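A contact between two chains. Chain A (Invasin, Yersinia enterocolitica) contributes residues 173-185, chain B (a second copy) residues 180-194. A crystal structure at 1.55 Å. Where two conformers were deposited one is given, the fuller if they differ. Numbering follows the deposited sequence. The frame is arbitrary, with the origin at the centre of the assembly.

Chain A, residues 173-185: GHESLNRQLTHLA
Chain B, residues 180-194: QLTHLAAGTKDTDAV

What ties the two backbones together? A:Arg179 forms a single beta bridge with B:Leu184, CA to CA 5.2 Å: A:Arg179 N donates to B:His183 O at 3.1 Å, and B:Ala185 N to A:Arg179 O at 2.8 Å. Here A:Asn178 and A:Gln180 pair with B:His183 and B:Ala185, the chains running the same way. Farther along, A:Leu181, A:Thr182 and A:Leu184 pair with B:Ala193, B:Asp192 and B:Thr191, in the opposite order; B:Ala193 N donates to A:Leu181 O at 2.9 Å and A:Leu184 N to B:Thr191 O at 2.8 Å. B:His183 has phi/psi 63°/41°.

How does A:Gln180 grip the loop before the turn? Its chi1 m, chi2 t chain lets NE2 donate hydrogen bonds to B:Ala186 O at 2.9 Å and B:Thr188 OG1 at 3.2 Å. B:Asp192 (chi1 m) braces that loop, its OD2 accepting from B:Lys189 N at 2.8 Å and B:Thr188 N at 2.9 Å, around the type I turn B:Lys189 to B:Asp192.

Where does water fill in? Water 1 accepts from A:Leu181 N at 3.0 Å and donates to B:Ala185 O at 2.8 Å and B:Ala193 O at 2.9 Å, joining three backbone segments.

What packs around this frame? A:Leu181 (chi1 t, chi2 p) sets CB 3.6 Å from both B:Leu184 CD1 and B:Ala193 CB, while A:Leu184 CD2 lies 3.8 Å from B:Ala193 CB. A:Gly173 covers one face of the B:His183 ring (chi1 m, chi2 -88°); an ideal CB there would clash with B:His183 CB.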

# COMPACT_ATOMS: atom_id res chain seq x y z
N GLY A 173 14.55 9.70 9.69
CA GLY A 173 15.30 10.76 9.05
C GLY A 173 16.51 10.26 8.28
O GLY A 173 16.62 9.07 8.00
N HIS A 174 17.41 11.17 7.93
CA HIS A 174 18.60 10.79 7.18
C HIS A 174 19.76 11.72 7.48
O HIS A 174 19.69 12.52 8.41
CB HIS A 174 18.31 10.77 5.67
CG HIS A 174 17.69 12.02 5.15
ND1 HIS A 174 16.33 12.20 5.03
CD2 HIS A 174 18.25 13.17 4.69
CE1 HIS A 174 16.07 13.39 4.52
NE2 HIS A 174 17.22 14.00 4.30
N GLU A 175 20.83 11.59 6.70
CA GLU A 175 22.04 12.39 6.88
C GLU A 175 21.81 13.89 7.07
O GLU A 175 22.46 14.51 7.92
CB GLU A 175 23.00 12.19 5.70
CG GLU A 175 23.54 10.78 5.54
CD GLU A 175 24.59 10.68 4.45
OE1 GLU A 175 25.67 11.30 4.60
OE2 GLU A 175 24.34 9.99 3.44
N SER A 176 20.90 14.46 6.30
CA SER A 176 20.64 15.90 6.39
C SER A 176 19.29 16.27 6.97
O SER A 176 18.82 17.39 6.78
CB SER A 176 20.81 16.55 5.02
OG SER A 176 19.93 15.98 4.07
N LEU A 177 18.66 15.35 7.69
CA LEU A 177 17.36 15.66 8.29
C LEU A 177 16.97 14.77 9.46
O LEU A 177 16.90 13.55 9.34
CB LEU A 177 16.25 15.59 7.24
CG LEU A 177 14.83 15.85 7.77
CD1 LEU A 177 14.73 17.29 8.27
CD2 LEU A 177 13.81 15.61 6.67
N ASN A 178 16.74 15.41 10.60
CA ASN A 178 16.28 14.72 11.79
C ASN A 178 14.88 15.27 11.99
O ASN A 178 14.65 16.47 11.84
CB ASN A 178 17.13 15.06 13.02
CG ASN A 178 18.54 14.54 12.90
OD1 ASN A 178 18.77 13.41 12.46
ND2 ASN A 178 19.51 15.36 13.31
N ARG A 179 13.93 14.39 12.30
CA ARG A 179 12.56 14.81 12.49
C ARG A 179 12.13 14.71 13.95
O ARG A 179 12.58 13.83 14.68
CB ARG A 179 11.62 13.94 11.65
CG ARG A 179 11.78 14.07 10.14
CD ARG A 179 10.65 13.32 9.45
NE ARG A 179 10.61 13.51 8.00
CZ ARG A 179 11.34 12.83 7.12
NH1 ARG A 179 12.20 11.90 7.53
NH2 ARG A 179 11.19 13.06 5.83
N GLN A 180 11.26 15.62 14.36
CA GLN A 180 10.74 15.58 15.72
C GLN A 180 9.57 14.61 15.71
O GLN A 180 8.88 14.46 14.70
CB GLN A 180 10.22 16.95 16.16
CG GLN A 180 11.28 17.99 16.41
CD GLN A 180 10.68 19.31 16.86
OE1 GLN A 180 9.96 19.96 16.10
NE2 GLN A 180 10.96 19.69 18.10
N LEU A 181 9.35 13.93 16.83
CA LEU A 181 8.24 12.99 16.96
C LEU A 181 7.23 13.66 17.88
O LEU A 181 7.56 14.00 19.02
CB LEU A 181 8.73 11.67 17.58
CG LEU A 181 7.65 10.61 17.84
CD1 LEU A 181 6.96 10.25 16.54
CD2 LEU A 181 8.30 9.38 18.46
N THR A 182 6.01 13.84 17.39
CA THR A 182 4.97 14.51 18.16
C THR A 182 3.75 13.70 18.57
O THR A 182 3.49 12.62 18.03
CB THR A 182 4.47 15.73 17.39
OG1 THR A 182 3.72 15.29 16.25
CG2 THR A 182 5.65 16.56 16.90
N HIS A 183 3.00 14.25 19.52
CA HIS A 183 1.79 13.64 20.05
C HIS A 183 2.10 12.32 20.74
O HIS A 183 1.36 11.34 20.62
CB HIS A 183 0.77 13.45 18.93
CG HIS A 183 0.37 14.72 18.25
ND1 HIS A 183 -0.66 15.52 18.69
CD2 HIS A 183 0.91 15.35 17.17
CE1 HIS A 183 -0.75 16.59 17.91
NE2 HIS A 183 0.19 16.51 16.98
N LEU A 184 3.20 12.32 21.48
CA LEU A 184 3.65 11.15 22.23
C LEU A 184 3.19 11.23 23.68
O LEU A 184 3.50 12.19 24.38
CB LEU A 184 5.18 11.09 22.20
CG LEU A 184 5.84 10.00 23.05
CD1 LEU A 184 5.57 8.63 22.44
CD2 LEU A 184 7.34 10.25 23.13
N ALA A 185 2.44 10.23 24.11
CA ALA A 185 1.97 10.17 25.49
C ALA A 185 3.14 9.66 26.33
O ALA A 185 3.94 8.85 25.86
CB ALA A 185 0.78 9.22 25.61
N GLN B 180 15.63 0.45 18.24
CA GLN B 180 16.04 1.81 18.56
C GLN B 180 15.39 2.72 17.53
O GLN B 180 15.16 2.32 16.39
CB GLN B 180 17.56 1.97 18.46
CG GLN B 180 18.36 1.28 19.54
CD GLN B 180 19.84 1.51 19.36
OE1 GLN B 180 20.44 1.07 18.38
NE2 GLN B 180 20.45 2.23 20.31
N LEU B 181 15.07 3.95 17.94
CA LEU B 181 14.47 4.93 17.05
C LEU B 181 15.56 5.96 16.77
O LEU B 181 16.09 6.58 17.69
CB LEU B 181 13.27 5.60 17.72
CG LEU B 181 12.58 6.71 16.91
CD1 LEU B 181 12.09 6.15 15.59
CD2 LEU B 181 11.43 7.28 17.72
N THR B 182 15.89 6.13 15.49
CA THR B 182 16.95 7.06 15.10
C THR B 182 16.57 8.27 14.27
O THR B 182 15.48 8.34 13.70
CB THR B 182 18.03 6.30 14.33
OG1 THR B 182 17.51 5.92 13.04
CG2 THR B 182 18.42 5.03 15.07
N HIS B 183 17.49 9.23 14.22
CA HIS B 183 17.33 10.47 13.48
C HIS B 183 16.18 11.30 14.04
O HIS B 183 15.39 11.90 13.30
CB HIS B 183 17.10 10.17 11.99
CG HIS B 183 18.23 9.41 11.36
ND1 HIS B 183 19.33 10.03 10.80
CD2 HIS B 183 18.44 8.08 11.23
CE1 HIS B 183 20.16 9.11 10.35
NE2 HIS B 183 19.65 7.92 10.60
N LEU B 184 16.10 11.32 15.37
CA LEU B 184 15.08 12.06 16.09
C LEU B 184 15.61 13.42 16.53
O LEU B 184 16.62 13.50 17.23
CB LEU B 184 14.66 11.27 17.34
CG LEU B 184 13.69 11.97 18.30
CD1 LEU B 184 12.31 12.08 17.65
CD2 LEU B 184 13.60 11.18 19.60
N ALA B 185 14.94 14.48 16.09
CA ALA B 185 15.33 15.84 16.47
C ALA B 185 14.79 16.07 17.88
O ALA B 185 13.73 15.55 18.23
CB ALA B 185 14.74 16.85 15.50
N ALA B 186 15.51 16.85 18.67
CA ALA B 186 15.09 17.13 20.04
C ALA B 186 13.67 17.67 20.13
O ALA B 186 13.26 18.51 19.32
CB ALA B 186 16.06 18.12 20.69
N GLY B 187 12.91 17.18 21.10
CA GLY B 187 11.55 17.63 21.28
C GLY B 187 11.49 19.01 21.90
O GLY B 187 12.40 19.42 22.62
N THR B 188 10.41 19.73 21.62
CA THR B 188 10.23 21.08 22.15
C THR B 188 8.94 21.18 22.96
O THR B 188 8.93 21.71 24.07
CB THR B 188 10.23 22.13 21.02
OG1 THR B 188 9.35 21.72 19.97
CG2 THR B 188 11.63 22.30 20.46
N LYS B 189 7.84 20.67 22.41
CA LYS B 189 6.56 20.69 23.11
C LYS B 189 6.53 19.57 24.14
O LYS B 189 7.28 18.60 24.03
CB LYS B 189 5.40 20.54 22.12
CG LYS B 189 5.24 21.70 21.16
CD LYS B 189 3.98 21.55 20.33
CE LYS B 189 3.83 22.70 19.34
NZ LYS B 189 2.59 22.57 18.52
N ASP B 190 5.66 19.70 25.13
CA ASP B 190 5.56 18.70 26.19
C ASP B 190 5.36 17.27 25.70
O ASP B 190 5.90 16.33 26.28
CB ASP B 190 4.44 19.05 27.17
CG ASP B 190 4.75 20.29 27.98
OD1 ASP B 190 5.92 20.45 28.39
OD2 ASP B 190 3.82 21.10 28.21
N THR B 191 4.58 17.10 24.63
CA THR B 191 4.32 15.76 24.11
C THR B 191 5.21 15.36 22.94
O THR B 191 4.84 14.51 22.13
CB THR B 191 2.84 15.61 23.71
OG1 THR B 191 2.45 16.68 22.85
CG2 THR B 191 1.96 15.62 24.96
N ASP B 192 6.39 15.97 22.84
CA ASP B 192 7.35 15.64 21.79
C ASP B 192 8.30 14.60 22.39
O ASP B 192 8.52 14.58 23.60
CB ASP B 192 8.18 16.85 21.37
CG ASP B 192 7.42 17.84 20.51
OD1 ASP B 192 6.25 17.58 20.14
OD2 ASP B 192 8.00 18.90 20.19
N ALA B 193 8.88 13.76 21.54
CA ALA B 193 9.82 12.74 22.00
C ALA B 193 11.14 13.39 22.36
O ALA B 193 11.49 14.46 21.85
CB ALA B 193 10.03 11.69 20.91
N VAL B 194 11.89 12.74 23.25
CA VAL B 194 13.18 13.24 23.71
C VAL B 194 14.31 12.37 23.15
O VAL B 194 14.18 11.15 23.10
CB VAL B 194 13.25 13.20 25.26
CG1 VAL B 194 14.68 13.46 25.74
CG2 VAL B 194 12.31 14.24 25.84
O HOH W 1 11.03 15.16 19.05
O HOH W 2 3.75 16.93 20.56